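Local coordinates for protein anaphase-promoting complex subunit cut9 (Schizosaccharomyces pombe, PDB 2XPI) that serves as a tetratricopeptide-repeat component of the anaphase-promoting complex, the E3 ubiquitin ligase that controls progression through mitosis and G1, at residues F316-V324 with V505-K513. Numbering follows the deposited sequence.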
# COMPACT_ATOMS: atom_id res chain seq x y z
N PHE A 316 4.18 32.25 -18.78
CA PHE A 316 4.06 32.82 -17.45
C PHE A 316 5.21 33.77 -17.12
O PHE A 316 5.00 34.82 -16.52
CB PHE A 316 3.97 31.72 -16.41
CG PHE A 316 3.63 32.20 -15.04
CD1 PHE A 316 2.32 32.37 -14.66
CD2 PHE A 316 4.64 32.48 -14.12
CE1 PHE A 316 2.00 32.81 -13.40
CE2 PHE A 316 4.33 32.91 -12.86
CZ PHE A 316 3.00 33.08 -12.50
N VAL A 317 6.43 33.41 -17.51
CA VAL A 317 7.57 34.32 -17.37
C VAL A 317 7.34 35.66 -18.07
O VAL A 317 7.70 36.71 -17.55
CB VAL A 317 8.84 33.70 -17.93
CG1 VAL A 317 9.86 34.79 -18.21
CG2 VAL A 317 9.39 32.69 -16.97
N ARG A 318 6.74 35.61 -19.27
CA ARG A 318 6.40 36.80 -20.05
C ARG A 318 5.15 37.49 -19.53
O ARG A 318 4.68 38.46 -20.11
CB ARG A 318 6.16 36.44 -21.52
CG ARG A 318 7.39 36.08 -22.33
CD ARG A 318 6.98 35.39 -23.63
NE ARG A 318 8.07 34.57 -24.20
CZ ARG A 318 7.94 33.74 -25.23
NH1 ARG A 318 6.76 33.58 -25.83
NH2 ARG A 318 8.99 33.04 -25.67
N SER A 319 4.56 36.96 -18.47
CA SER A 319 3.36 37.56 -17.90
C SER A 319 2.15 37.56 -18.84
O SER A 319 1.28 38.44 -18.74
CB SER A 319 3.65 38.98 -17.42
OG SER A 319 4.72 38.97 -16.49
N ARG A 320 2.09 36.59 -19.74
CA ARG A 320 0.92 36.42 -20.58
C ARG A 320 -0.04 35.47 -19.86
O ARG A 320 -0.16 34.30 -20.21
CB ARG A 320 1.31 35.83 -21.92
CG ARG A 320 2.52 36.50 -22.55
CD ARG A 320 2.09 37.61 -23.48
NE ARG A 320 1.20 37.11 -24.51
CZ ARG A 320 0.28 37.85 -25.12
NH1 ARG A 320 0.13 39.12 -24.78
NH2 ARG A 320 -0.49 37.31 -26.06
N PHE A 321 -0.73 35.99 -18.85
CA PHE A 321 -1.51 35.14 -17.98
C PHE A 321 -2.79 34.53 -18.58
O PHE A 321 -3.21 33.46 -18.14
CB PHE A 321 -1.83 35.88 -16.68
CG PHE A 321 -0.61 36.37 -15.95
CD1 PHE A 321 0.31 35.47 -15.42
CD2 PHE A 321 -0.39 37.73 -15.76
CE1 PHE A 321 1.43 35.92 -14.75
CE2 PHE A 321 0.73 38.19 -15.08
CZ PHE A 321 1.65 37.30 -14.58
N ILE A 322 -3.41 35.18 -19.56
CA ILE A 322 -4.59 34.62 -20.20
C ILE A 322 -4.14 33.45 -21.04
O ILE A 322 -4.80 32.40 -21.10
CB ILE A 322 -5.26 35.64 -21.14
CG1 ILE A 322 -5.64 36.91 -20.39
CG2 ILE A 322 -6.49 35.04 -21.82
CD1 ILE A 322 -6.01 38.05 -21.32
N ASP A 323 -3.00 33.62 -21.70
CA ASP A 323 -2.44 32.54 -22.50
C ASP A 323 -2.14 31.31 -21.66
O ASP A 323 -2.52 30.20 -22.03
CB ASP A 323 -1.21 33.01 -23.27
CG ASP A 323 -1.57 34.02 -24.35
OD1 ASP A 323 -2.77 34.08 -24.71
OD2 ASP A 323 -0.66 34.75 -24.82
N VAL A 324 -1.46 31.51 -20.52
CA VAL A 324 -1.20 30.44 -19.58
C VAL A 324 -2.48 29.70 -19.19
O VAL A 324 -2.49 28.49 -19.12
CB VAL A 324 -0.49 30.95 -18.28
CG1 VAL A 324 -0.29 29.81 -17.29
CG2 VAL A 324 0.83 31.63 -18.59
N VAL A 505 4.15 46.36 -19.28
CA VAL A 505 2.81 45.95 -18.88
C VAL A 505 1.79 45.96 -20.02
O VAL A 505 0.84 45.18 -20.02
CB VAL A 505 2.27 46.84 -17.75
CG1 VAL A 505 0.77 46.68 -17.59
CG2 VAL A 505 2.97 46.49 -16.46
N LYS A 506 1.98 46.85 -21.00
CA LYS A 506 1.04 46.94 -22.11
C LYS A 506 1.12 45.71 -23.02
O LYS A 506 0.13 45.31 -23.64
CB LYS A 506 1.27 48.24 -22.90
CG LYS A 506 0.24 49.31 -22.62
CD LYS A 506 -1.14 48.84 -23.07
CE LYS A 506 -2.17 49.98 -23.07
NZ LYS A 506 -3.53 49.50 -23.46
N LYS A 507 2.30 45.10 -23.08
CA LYS A 507 2.54 43.90 -23.88
C LYS A 507 2.09 42.62 -23.17
O LYS A 507 1.80 41.60 -23.81
CB LYS A 507 4.03 43.79 -24.24
CG LYS A 507 4.63 45.06 -24.84
CD LYS A 507 6.14 44.94 -24.96
CE LYS A 507 6.81 46.32 -25.05
NZ LYS A 507 8.26 46.27 -24.67
N THR A 508 2.02 42.65 -21.84
CA THR A 508 1.62 41.48 -21.09
C THR A 508 0.10 41.42 -20.98
O THR A 508 -0.61 42.17 -21.63
CB THR A 508 2.23 41.47 -19.69
OG1 THR A 508 1.46 42.31 -18.82
CG2 THR A 508 3.68 41.94 -19.75
N GLN A 509 -0.39 40.51 -20.14
CA GLN A 509 -1.83 40.31 -19.98
C GLN A 509 -2.18 40.39 -18.51
O GLN A 509 -3.07 39.69 -18.04
CB GLN A 509 -2.27 38.96 -20.56
CG GLN A 509 -1.85 38.74 -22.01
CD GLN A 509 -2.20 37.35 -22.52
OE1 GLN A 509 -2.85 37.19 -23.55
NE2 GLN A 509 -1.77 36.33 -21.79
N SER A 510 -1.46 41.24 -17.79
CA SER A 510 -1.65 41.35 -16.34
C SER A 510 -2.84 42.20 -15.96
O SER A 510 -3.18 43.17 -16.64
CB SER A 510 -0.39 41.91 -15.68
OG SER A 510 0.36 42.68 -16.60
N ASN A 511 -3.48 41.81 -14.86
CA ASN A 511 -4.51 42.62 -14.22
C ASN A 511 -4.01 44.08 -14.10
O ASN A 511 -2.96 44.34 -13.51
CB ASN A 511 -4.82 41.99 -12.86
CG ASN A 511 -5.88 42.74 -12.07
OD1 ASN A 511 -6.06 42.50 -10.87
ND2 ASN A 511 -6.59 43.66 -12.74
N GLU A 512 -4.74 45.02 -14.69
CA GLU A 512 -4.22 46.38 -14.78
C GLU A 512 -4.18 47.13 -13.43
O GLU A 512 -3.40 48.06 -13.26
CB GLU A 512 -5.00 47.19 -15.82
N LYS A 513 -5.01 46.69 -12.49
CA LYS A 513 -5.23 47.43 -11.24
C LYS A 513 -4.01 47.67 -10.34
O LYS A 513 -3.87 48.76 -9.79
CB LYS A 513 -6.38 46.79 -10.44
CG LYS A 513 -6.67 47.49 -9.12
CD LYS A 513 -8.15 47.41 -8.74
CE LYS A 513 -8.49 48.39 -7.60
NZ LYS A 513 -7.66 48.16 -6.38
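Bends at chi2 (-93°) and chi3 (-57°) curve the Arg320 chain and lay its guanidinium against the extended Gln509 side chain; the guanidinium and amide planes lie 22° apart. The contact joins two parts of the TPR superhelix far apart in sequence: the turn between the helices of TPR 7, where a Schellman motif at Ser319 ends helix 305-317, and the linker between TPR 12 and TPR 13. Gln509 CG sits over one guanidinium face, 3.4 Å from Arg320 NH1. At the guanidinium edge, Arg320 NH1 makes a weak hydrogen bond to Lys507 O (3.1 Å), while Arg320 NH2 forms a salt bridge with Asp323 OD2 (2.8 Å). A leucine in place of Arg320 would probably leave the Asp323 carboxylate without this charged mate and the Gln509 side chain without its flat cover. Ile322 crosses Gln509 at about a right angle, Ile322 CG1 and CD1 packing on Gln509 CB. Ser510 CA meets the edge of the Phe321 ring, and both side chains also touch Glu351 of helix 342-352. Thr508 CB rests 3.7 Å from Ser319 CB, beside a backbone hydrogen bond between the segments, Gln509 N to Ser319 O, 3.0 Å.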